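Local coordinates for protein SG7.AF (Anopheles freeborni, PDB 6XL7) that inhibits the alternative pathway of host complement as a mosquito salivary protein, acting on the activated C3-convertase C3bBb, at residues 56-61 with 112-117; 7-12 with 40-45; 23-28 with 72-77. One frame throughout, in Å; residues are numbered along the deposited sequence.

Contact 1 (56-61 with 112-117). With SO4 (sulfate ion), chain E.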
loop_
_atom_site.group_PDB
_atom_site.type_symbol
_atom_site.label_atom_id
_atom_site.label_comp_id
_atom_site.label_asym_id
_atom_site.label_seq_id
_atom_site.Cartn_x
_atom_site.Cartn_y
_atom_site.Cartn_z
ATOM N N LYS A 56 -6.693 -12.758 -8.601
ATOM C CA LYS A 56 -5.295 -12.417 -8.854
ATOM C C LYS A 56 -5.165 -11.069 -9.552
ATOM O O LYS A 56 -4.240 -10.304 -9.257
ATOM C CB LYS A 56 -4.609 -13.528 -9.652
ATOM C CG LYS A 56 -4.354 -14.782 -8.823
ATOM C CD LYS A 56 -3.476 -15.780 -9.561
ATOM C CE LYS A 56 -3.350 -17.075 -8.777
ATOM N NZ LYS A 56 -4.687 -17.670 -8.504
ATOM N N THR A 57 -6.083 -10.747 -10.462
ATOM C CA THR A 57 -6.009 -9.447 -11.125
ATOM C C THR A 57 -6.234 -8.317 -10.135
ATOM O O THR A 57 -5.575 -7.277 -10.214
ATOM C CB THR A 57 -6.981 -9.358 -12.303
ATOM O OG1 THR A 57 -8.327 -9.551 -11.852
ATOM C CG2 THR A 57 -6.654 -10.408 -13.347
ATOM N N CYS A 58 -7.137 -8.511 -9.171
ATOM C CA CYS A 58 -7.353 -7.502 -8.140
ATOM C C CYS A 58 -6.090 -7.288 -7.319
ATOM O O CYS A 58 -5.683 -6.146 -7.058
ATOM C CB CYS A 58 -8.497 -7.960 -7.241
ATOM S SG CYS A 58 -8.972 -6.791 -5.942
ATOM N N LEU A 59 -5.452 -8.385 -6.901
ATOM C CA LEU A 59 -4.233 -8.282 -6.104
ATOM C C LEU A 59 -3.114 -7.612 -6.889
ATOM O O LEU A 59 -2.403 -6.745 -6.359
ATOM C CB LEU A 59 -3.811 -9.674 -5.632
ATOM C CG LEU A 59 -4.780 -10.354 -4.663
ATOM C CD1 LEU A 59 -4.440 -11.837 -4.553
ATOM C CD2 LEU A 59 -4.709 -9.689 -3.300
ATOM N N ASP A 60 -2.965 -7.971 -8.164
ATOM C CA ASP A 60 -1.914 -7.385 -8.993
ATOM C C ASP A 60 -2.107 -5.881 -9.152
ATOM O O ASP A 60 -1.135 -5.115 -9.111
ATOM C CB ASP A 60 -1.920 -8.041 -10.373
ATOM C CG ASP A 60 -1.402 -9.474 -10.361
ATOM O OD1 ASP A 60 -0.856 -9.921 -9.330
ATOM O OD2 ASP A 60 -1.543 -10.161 -11.403
ATOM N N ARG A 61 -3.358 -5.443 -9.335
ATOM C CA ARG A 61 -3.638 -4.014 -9.449
ATOM C C ARG A 61 -3.324 -3.283 -8.157
ATOM O O ARG A 61 -2.878 -2.129 -8.188
ATOM C CB ARG A 61 -5.093 -3.764 -9.841
ATOM C CG ARG A 61 -5.417 -4.117 -11.265
ATOM C CD ARG A 61 -6.760 -3.539 -11.689
ATOM N NE ARG A 61 -7.866 -4.075 -10.900
ATOM C CZ ARG A 61 -8.547 -5.172 -11.215
ATOM N NH1 ARG A 61 -8.236 -5.859 -12.308
ATOM N NH2 ARG A 61 -9.543 -5.583 -10.439
ATOM N N LYS A 112 -13.492 -4.087 -3.172
ATOM C CA LYS A 112 -14.577 -4.390 -4.101
ATOM C C LYS A 112 -14.247 -5.560 -5.025
ATOM O O LYS A 112 -15.159 -6.266 -5.471
ATOM C CB LYS A 112 -14.938 -3.153 -4.928
ATOM C CG LYS A 112 -15.633 -2.041 -4.149
ATOM C CD LYS A 112 -15.938 -0.858 -5.061
ATOM C CE LYS A 112 -16.760 0.207 -4.349
ATOM N NZ LYS A 112 -16.042 0.771 -3.171
ATOM N N CYS A 113 -12.970 -5.785 -5.333
ATOM C CA CYS A 113 -12.590 -6.789 -6.323
ATOM C C CYS A 113 -11.926 -8.022 -5.730
ATOM O O CYS A 113 -11.537 -8.917 -6.489
ATOM C CB CYS A 113 -11.691 -6.185 -7.423
ATOM S SG CYS A 113 -10.087 -5.385 -6.948
ATOM N N LEU A 114 -11.807 -8.106 -4.404
ATOM C CA LEU A 114 -10.909 -9.082 -3.791
ATOM C C LEU A 114 -11.321 -10.524 -4.077
ATOM O O LEU A 114 -10.460 -11.371 -4.340
ATOM C CB LEU A 114 -10.826 -8.848 -2.284
ATOM C CG LEU A 114 -9.509 -8.340 -1.709
ATOM C CD1 LEU A 114 -9.605 -8.347 -0.193
ATOM C CD2 LEU A 114 -8.332 -9.173 -2.192
ATOM N N THR A 115 -12.613 -10.833 -4.018
ATOM C CA THR A 115 -13.057 -12.215 -4.187
ATOM C C THR A 115 -13.626 -12.455 -5.582
ATOM O O THR A 115 -14.109 -11.542 -6.260
ATOM C CB THR A 115 -14.088 -12.614 -3.121
ATOM O OG1 THR A 115 -15.276 -11.832 -3.278
ATOM C CG2 THR A 115 -13.525 -12.408 -1.732
ATOM N N THR A 116 -13.581 -13.719 -5.995
ATOM C CA THR A 116 -14.085 -14.134 -7.299
ATOM C C THR A 116 -14.748 -15.504 -7.158
ATOM O O THR A 116 -14.839 -16.055 -6.062
ATOM C CB THR A 116 -12.964 -14.086 -8.344
ATOM O OG1 THR A 116 -13.521 -14.262 -9.647
ATOM C CG2 THR A 116 -11.908 -15.152 -8.084
ATOM N N ARG A 117 -15.236 -16.059 -8.268
ATOM C CA ARG A 117 -15.876 -17.365 -8.230
ATOM C C ARG A 117 -14.841 -18.478 -8.272
ATOM O O ARG A 117 -13.717 -18.303 -8.741
ATOM C CB ARG A 117 -16.722 -17.606 -9.476
ATOM C CG ARG A 117 -17.730 -16.583 -9.826
ATOM C CD ARG A 117 -18.361 -17.003 -11.136
ATOM N NE ARG A 117 -19.501 -16.177 -11.479
ATOM C CZ ARG A 117 -20.280 -16.404 -12.526
ATOM N NH1 ARG A 117 -20.042 -17.450 -13.308
ATOM N NH2 ARG A 117 -21.310 -15.609 -12.775
HETATM S S SO4 E . -9.220 -13.231 -11.670
HETATM O O1 SO4 E . -9.560 -13.494 -13.066
HETATM O O2 SO4 E . -10.142 -12.232 -11.134
HETATM O O3 SO4 E . -9.346 -14.465 -10.904
HETATM O O4 SO4 E . -7.841 -12.756 -11.597
#
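A disulfide staples the first turn of helix 56-77 to C113, near the C-terminal end of helix 89-113, at one end of this mainly helical bundle. C58 SG stands anti to its backbone N (chi1 -177°), whereas C113 SG takes the crowded position between backbone N and carbonyl carbon; the sulfurs meet at 2.1 Å with a C-S-S-C torsion of 71°. The bond holds C58 CA and C113 CA 5.6 Å apart, the nearest such pair here.

Apolar contact is slight: L59 and L114 cross at about a right angle, touching through their CD2 methyls at 3.8 Å. Past L114 the chain pairs with 53-54 in a short antiparallel sheet, and L59 turns on to E7, L8 and T11 of helix 2-13.

Polar groups gather at the start of helix 56-77, where a sulfate, probably from the crystallisation liquor, accepts a bond from T57 N to O4 (2.9 Å, 161° at the hydrogen) and is also bonded to S55 OG. The helix end would probably favour such an anion. R61, bent at chi3, lays its guanidinium across its own helix with the edge toward the disulfide, NH2 lying 3.5 Å from C113 SG.

Contact 2 (7-12 with 40-45)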
loop_
_atom_site.group_PDB
_atom_site.type_symbol
_atom_site.label_atom_id
_atom_site.label_comp_id
_atom_site.label_asym_id
_atom_site.label_seq_id
_atom_site.Cartn_x
_atom_site.Cartn_y
_atom_site.Cartn_z
ATOM N N GLU A 7 -1.928 -15.540 1.273
ATOM C CA GLU A 7 -1.921 -15.129 -0.129
ATOM C C GLU A 7 -1.890 -13.610 -0.246
ATOM O O GLU A 7 -1.194 -13.048 -1.103
ATOM C CB GLU A 7 -3.130 -15.711 -0.867
ATOM C CG GLU A 7 -3.098 -15.351 -2.360
ATOM C CD GLU A 7 -4.222 -15.956 -3.171
ATOM O OE1 GLU A 7 -5.124 -16.594 -2.586
ATOM O OE2 GLU A 7 -4.195 -15.784 -4.411
ATOM N N LEU A 8 -2.622 -12.921 0.626
ATOM C CA LEU A 8 -2.586 -11.470 0.628
ATOM C C LEU A 8 -1.198 -10.956 1.005
ATOM O O LEU A 8 -0.694 -10.000 0.400
ATOM C CB LEU A 8 -3.656 -10.958 1.586
ATOM C CG LEU A 8 -3.799 -9.447 1.683
ATOM C CD1 LEU A 8 -4.365 -8.873 0.388
ATOM C CD2 LEU A 8 -4.704 -9.118 2.853
ATOM N N LEU A 9 -0.563 -11.566 2.005
ATOM C CA LEU A 9 0.771 -11.111 2.396
ATOM C C LEU A 9 1.816 -11.431 1.333
ATOM O O LEU A 9 2.789 -10.680 1.182
ATOM C CB LEU A 9 1.147 -11.671 3.769
ATOM C CG LEU A 9 0.252 -11.062 4.857
ATOM C CD1 LEU A 9 0.491 -11.722 6.188
ATOM C CD2 LEU A 9 0.477 -9.556 4.968
ATOM N N LYS A 10 1.626 -12.513 0.577
ATOM C CA LYS A 10 2.474 -12.761 -0.584
ATOM C C LYS A 10 2.417 -11.580 -1.544
ATOM O O LYS A 10 3.450 -11.132 -2.062
ATOM C CB LYS A 10 2.012 -14.042 -1.272
ATOM C CG LYS A 10 2.661 -14.310 -2.622
ATOM C CD LYS A 10 2.135 -15.619 -3.179
ATOM C CE LYS A 10 2.635 -15.878 -4.585
ATOM N NZ LYS A 10 1.949 -17.052 -5.188
ATOM N N THR A 11 1.222 -11.034 -1.747
ATOM C CA THR A 11 1.064 -9.856 -2.592
ATOM C C THR A 11 1.733 -8.632 -1.971
ATOM O O THR A 11 2.366 -7.840 -2.680
ATOM C CB THR A 11 -0.425 -9.637 -2.870
ATOM O OG1 THR A 11 -0.847 -10.572 -3.871
ATOM C CG2 THR A 11 -0.706 -8.234 -3.370
ATOM N N PHE A 12 1.624 -8.453 -0.648
ATOM C CA PHE A 12 2.285 -7.313 -0.018
ATOM C C PHE A 12 3.799 -7.400 -0.139
ATOM O O PHE A 12 4.470 -6.365 -0.253
ATOM C CB PHE A 12 1.856 -7.150 1.450
ATOM C CG PHE A 12 0.566 -6.400 1.621
ATOM C CD1 PHE A 12 0.558 -5.016 1.621
ATOM C CD2 PHE A 12 -0.637 -7.072 1.751
ATOM C CE1 PHE A 12 -0.631 -4.318 1.746
ATOM C CE2 PHE A 12 -1.834 -6.376 1.889
ATOM C CZ PHE A 12 -1.829 -4.997 1.873
ATOM N N PRO A 40 -6.184 -3.476 7.519
ATOM C CA PRO A 40 -7.607 -3.688 7.206
ATOM C C PRO A 40 -7.860 -4.824 6.231
ATOM O O PRO A 40 -8.844 -5.552 6.396
ATOM C CB PRO A 40 -8.077 -2.327 6.672
ATOM C CG PRO A 40 -6.848 -1.594 6.333
ATOM C CD PRO A 40 -5.764 -2.091 7.242
ATOM N N LEU A 41 -6.992 -5.030 5.241
ATOM C CA LEU A 41 -7.277 -6.094 4.281
ATOM C C LEU A 41 -7.024 -7.481 4.868
ATOM O O LEU A 41 -7.755 -8.427 4.548
ATOM C CB LEU A 41 -6.515 -5.888 2.973
ATOM C CG LEU A 41 -6.923 -4.669 2.145
ATOM C CD1 LEU A 41 -6.006 -4.552 0.936
ATOM C CD2 LEU A 41 -8.384 -4.751 1.712
ATOM N N THR A 42 -6.001 -7.620 5.710
ATOM C CA THR A 42 -5.791 -8.886 6.395
ATOM C C THR A 42 -6.998 -9.238 7.250
ATOM O O THR A 42 -7.481 -10.375 7.223
ATOM C CB THR A 42 -4.531 -8.810 7.249
ATOM O OG1 THR A 42 -3.397 -8.641 6.396
ATOM C CG2 THR A 42 -4.361 -10.080 8.051
ATOM N N LYS A 43 -7.502 -8.264 8.015
ATOM C CA LYS A 43 -8.682 -8.500 8.844
ATOM C C LYS A 43 -9.867 -8.938 7.996
ATOM O O LYS A 43 -10.643 -9.811 8.402
ATOM C CB LYS A 43 -9.066 -7.229 9.596
ATOM C CG LYS A 43 -8.100 -6.716 10.630
ATOM C CD LYS A 43 -8.782 -5.559 11.362
ATOM C CE LYS A 43 -7.839 -4.782 12.241
ATOM N NZ LYS A 43 -8.572 -3.768 13.052
ATOM N N LYS A 44 -10.023 -8.343 6.815
ATOM C CA LYS A 44 -11.145 -8.684 5.948
ATOM C C LYS A 44 -11.063 -10.133 5.486
ATOM O O LYS A 44 -12.035 -10.896 5.606
ATOM C CB LYS A 44 -11.149 -7.732 4.755
ATOM C CG LYS A 44 -12.297 -7.901 3.775
ATOM C CD LYS A 44 -12.234 -6.771 2.743
ATOM C CE LYS A 44 -13.305 -6.878 1.661
ATOM N NZ LYS A 44 -14.673 -6.599 2.172
ATOM N N VAL A 45 -9.910 -10.539 4.952
ATOM C CA VAL A 45 -9.814 -11.868 4.356
ATOM C C VAL A 45 -9.746 -12.962 5.399
ATOM O O VAL A 45 -10.048 -14.120 5.085
ATOM C CB VAL A 45 -8.659 -11.997 3.347
ATOM C CG1 VAL A 45 -8.719 -10.883 2.313
ATOM C CG2 VAL A 45 -7.290 -12.059 4.057
#
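Helices 2-13 and 23-46 pack here as an antiparallel pair within the helical bundle, their local axes 10.5 Å apart and their directions 158° apart. The contact is almost wholly apolar, with no hydrogen bond from one segment to the other.

L8 carries the contact. Its CG stands anti to the backbone N (chi1 -178°), and with chi2 at 69° the branch brings CD2 against the facing helix. This one methyl touches both backbone and side chains. It lies 3.5 Å from L41 C and equally near T42 N. Among side-chain atoms it meets L41 CB at 3.7 Å, and the V45 methyl CG2 follows at 4.1 Å. The tip of L8 thus rests against the helix surface among L41, T42 and V45. One turn further along helix 2-13, F12 offers the edge of its ring, with CZ 4.3 Å from L41 CD1, the methyl lying near the ring plane. On its own helix the same ring has L8 CG at its edge, so leucine and phenylalanine pack as neighbours against L41.

The polar element is T42. Its OG1, anti to the carbonyl carbon, sits 3.8 Å from L8 CD2, but its hydrogen bond goes back along its own helix to R38 O. The hydroxyl is thereby satisfied while lying beside a leucine methyl. L9 adds a looser touch, CD2 to T42 OG1 at 4.2 Å, toward the margin of the interface.

Other helices flank the pair. T11 and F12 reach helix 56-77 at M62, with T11 also on V63, while L41 leans on T110 and E111 of helix 89-113; the short N-terminal helix is therefore packed against helix 23-46 on one side and helix 56-77 on another.

Contact 3 (23-28 with 72-77). With SO4 (sulfate ion), chain C.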
loop_
_atom_site.group_PDB
_atom_site.type_symbol
_atom_site.label_atom_id
_atom_site.label_comp_id
_atom_site.label_asym_id
_atom_site.label_seq_id
_atom_site.Cartn_x
_atom_site.Cartn_y
_atom_site.Cartn_z
ATOM N N SER A 23 15.759 7.034 5.995
ATOM C CA SER A 23 14.960 6.269 6.953
ATOM C C SER A 23 13.699 7.017 7.370
ATOM O O SER A 23 12.659 6.388 7.607
ATOM C CB SER A 23 15.806 5.914 8.180
ATOM O OG SER A 23 16.906 5.104 7.814
ATOM N N VAL A 24 13.758 8.341 7.485
ATOM C CA VAL A 24 12.558 9.067 7.892
ATOM C C VAL A 24 11.449 8.893 6.859
ATOM O O VAL A 24 10.270 8.743 7.211
ATOM C CB VAL A 24 12.868 10.545 8.210
ATOM C CG1 VAL A 24 13.279 11.327 6.960
ATOM C CG2 VAL A 24 11.677 11.196 8.898
ATOM N N TYR A 25 11.810 8.885 5.574
ATOM C CA TYR A 25 10.826 8.621 4.532
ATOM C C TYR A 25 10.344 7.173 4.585
ATOM O O TYR A 25 9.137 6.908 4.507
ATOM C CB TYR A 25 11.396 8.978 3.148
ATOM C CG TYR A 25 10.714 8.182 2.069
ATOM C CD1 TYR A 25 9.489 8.586 1.546
ATOM C CD2 TYR A 25 11.259 6.984 1.619
ATOM C CE1 TYR A 25 8.834 7.815 0.592
ATOM C CE2 TYR A 25 10.607 6.210 0.677
ATOM C CZ TYR A 25 9.404 6.637 0.169
ATOM O OH TYR A 25 8.744 5.885 -0.774
ATOM N N LEU A 26 11.273 6.220 4.716
ATOM C CA LEU A 26 10.894 4.808 4.712
ATOM C C LEU A 26 9.917 4.489 5.833
ATOM O O LEU A 26 8.965 3.723 5.635
ATOM C CB LEU A 26 12.144 3.935 4.830
ATOM C CG LEU A 26 13.002 3.815 3.575
ATOM C CD1 LEU A 26 14.314 3.132 3.929
ATOM C CD2 LEU A 26 12.262 3.024 2.496
ATOM N N GLN A 27 10.140 5.059 7.021
ATOM C CA GLN A 27 9.235 4.811 8.138
ATOM C C GLN A 27 7.821 5.278 7.819
ATOM O O GLN A 27 6.847 4.570 8.095
ATOM C CB GLN A 27 9.771 5.475 9.408
ATOM C CG GLN A 27 11.025 4.804 9.943
ATOM C CD GLN A 27 11.782 5.667 10.932
ATOM O OE1 GLN A 27 11.292 6.707 11.374
ATOM N NE2 GLN A 27 12.992 5.239 11.279
ATOM N N SER A 28 7.686 6.463 7.228
ATOM C CA SER A 28 6.358 6.958 6.871
ATOM C C SER A 28 5.761 6.163 5.722
ATOM O O SER A 28 4.559 5.865 5.723
ATOM C CB SER A 28 6.410 8.449 6.522
ATOM O OG SER A 28 6.450 9.236 7.697
ATOM N N THR A 72 5.045 8.600 -5.903
ATOM C CA THR A 72 4.592 9.987 -5.876
ATOM C C THR A 72 4.909 10.629 -4.530
ATOM O O THR A 72 5.385 11.772 -4.478
ATOM C CB THR A 72 3.093 10.033 -6.190
ATOM O OG1 THR A 72 2.859 9.495 -7.496
ATOM C CG2 THR A 72 2.574 11.458 -6.165
ATOM N N PHE A 73 4.668 9.903 -3.435
ATOM C CA PHE A 73 5.054 10.360 -2.104
ATOM C C PHE A 73 6.551 10.623 -2.036
ATOM O O PHE A 73 6.987 11.675 -1.546
ATOM C CB PHE A 73 4.636 9.283 -1.107
ATOM C CG PHE A 73 4.935 9.603 0.328
ATOM C CD1 PHE A 73 4.779 10.882 0.849
ATOM C CD2 PHE A 73 5.333 8.583 1.189
ATOM C CE1 PHE A 73 5.040 11.141 2.196
ATOM C CE2 PHE A 73 5.581 8.838 2.521
ATOM C CZ PHE A 73 5.436 10.116 3.025
ATOM N N TYR A 74 7.362 9.686 -2.546
ATOM C CA TYR A 74 8.809 9.881 -2.519
ATOM C C TYR A 74 9.215 11.117 -3.308
ATOM O O TYR A 74 10.103 11.866 -2.882
ATOM C CB TYR A 74 9.554 8.641 -3.023
ATOM C CG TYR A 74 11.054 8.838 -2.959
ATOM C CD1 TYR A 74 11.700 8.899 -1.730
ATOM C CD2 TYR A 74 11.817 9.019 -4.111
ATOM C CE1 TYR A 74 13.065 9.113 -1.641
ATOM C CE2 TYR A 74 13.202 9.230 -4.034
ATOM C CZ TYR A 74 13.810 9.281 -2.789
ATOM O OH TYR A 74 15.177 9.492 -2.688
ATOM N N ALA A 75 8.585 11.347 -4.462
ATOM C CA ALA A 75 8.887 12.542 -5.237
ATOM C C ALA A 75 8.623 13.801 -4.419
ATOM O O ALA A 75 9.428 14.744 -4.429
ATOM C CB ALA A 75 8.059 12.537 -6.528
ATOM N N GLY A 76 7.502 13.832 -3.687
ATOM C CA GLY A 76 7.186 15.001 -2.875
ATOM C C GLY A 76 8.124 15.199 -1.700
ATOM O O GLY A 76 8.315 16.331 -1.245
ATOM N N PHE A 77 8.723 14.115 -1.199
ATOM C CA PHE A 77 9.717 14.205 -0.133
ATOM C C PHE A 77 11.049 14.719 -0.653
ATOM O O PHE A 77 11.773 15.419 0.074
ATOM C CB PHE A 77 9.878 12.807 0.473
ATOM C CG PHE A 77 11.100 12.635 1.350
ATOM C CD1 PHE A 77 11.214 13.307 2.564
ATOM C CD2 PHE A 77 12.123 11.777 0.975
ATOM C CE1 PHE A 77 12.330 13.131 3.381
ATOM C CE2 PHE A 77 13.240 11.600 1.790
ATOM C CZ PHE A 77 13.344 12.280 2.985
HETATM S S SO4 C . 19.337 7.816 6.985
HETATM O O1 SO4 C . 18.521 9.026 6.922
HETATM O O2 SO4 C . 18.716 6.762 6.188
HETATM O O3 SO4 C . 19.444 7.382 8.378
HETATM O O4 SO4 C . 20.666 8.101 6.449
#
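One tyrosine, Y25, meets three aromatic rings of the facing helix, each at a different tilt, making an aromatic cluster with F73, Y74 and F77. The helices 23-46 and 56-77 run antiparallel here, their local directions 147° apart and axes 11.1 Å from each other.

Y25 swings out with CG anti to the backbone N (chi1 155°). Y74 meets it in a T-shaped (edge-to-face) pair, the edge of Y74 directed at the face of Y25, with centroids 4.9 Å apart and planes at 68°. Y74 CD1 stands over the centre of the Y25 ring, 3.6 Å above its plane. The hydroxyl end of Y25 lies against the root of the Y74 side chain, Y25 OH 3.6 Å from Y74 CB. F73 is set obliquely, its CD2 3.6 Å from Y25 CE1. With F77 the tyrosine ring barely overlaps, although their planes are nearly parallel; the real contact is a CH-pi interaction, Y25 CB lying 3.7 Å from the centroid of the F77 ring.

Smaller side chains fill in around the rings. V24 CG1 approaches F77 CZ at 4.1 Å, and S28 CB lies at the edge of the F73 ring. At the start of helix 23-46, S23 grips a sulfate, probably from the crystallisation liquor: its backbone N and its OG both bond to O2, the latter at 2.9 Å.

Beyond the two segments, helix 89-113 closes over the cluster: L92 touches V24, S28, F73 and F77, and Y99 stacks on F73. On the side of Y74, R21 from the loop before helix 23-46 makes a cation-pi contact, so helices 23-46, 56-77 and 89-113 converge at this end of the bundle.

In the fold
From the N terminus, helix 2-13 is met by the later part of helix 23-46 in contact 2, closing the first loop. Helix 23-46 opens with residues 23-28, and helix 56-77 returns to them at 72-77, so contact 3 begins inside contact 2 and ends beyond it: the two cross. Contact 1 starts after contact 2 has closed, in series with it, and crosses contact 3, ending at residues 112-117, where helix 89-113 gives way to the short strand 115-116. Contacts 1 and 2 lie on one side of the chain's centre and touch through L114 with V45. Contact 3, centred about 28 Å from the centre of contact 1, joins helices 23-46 and 56-77 at the opposite side.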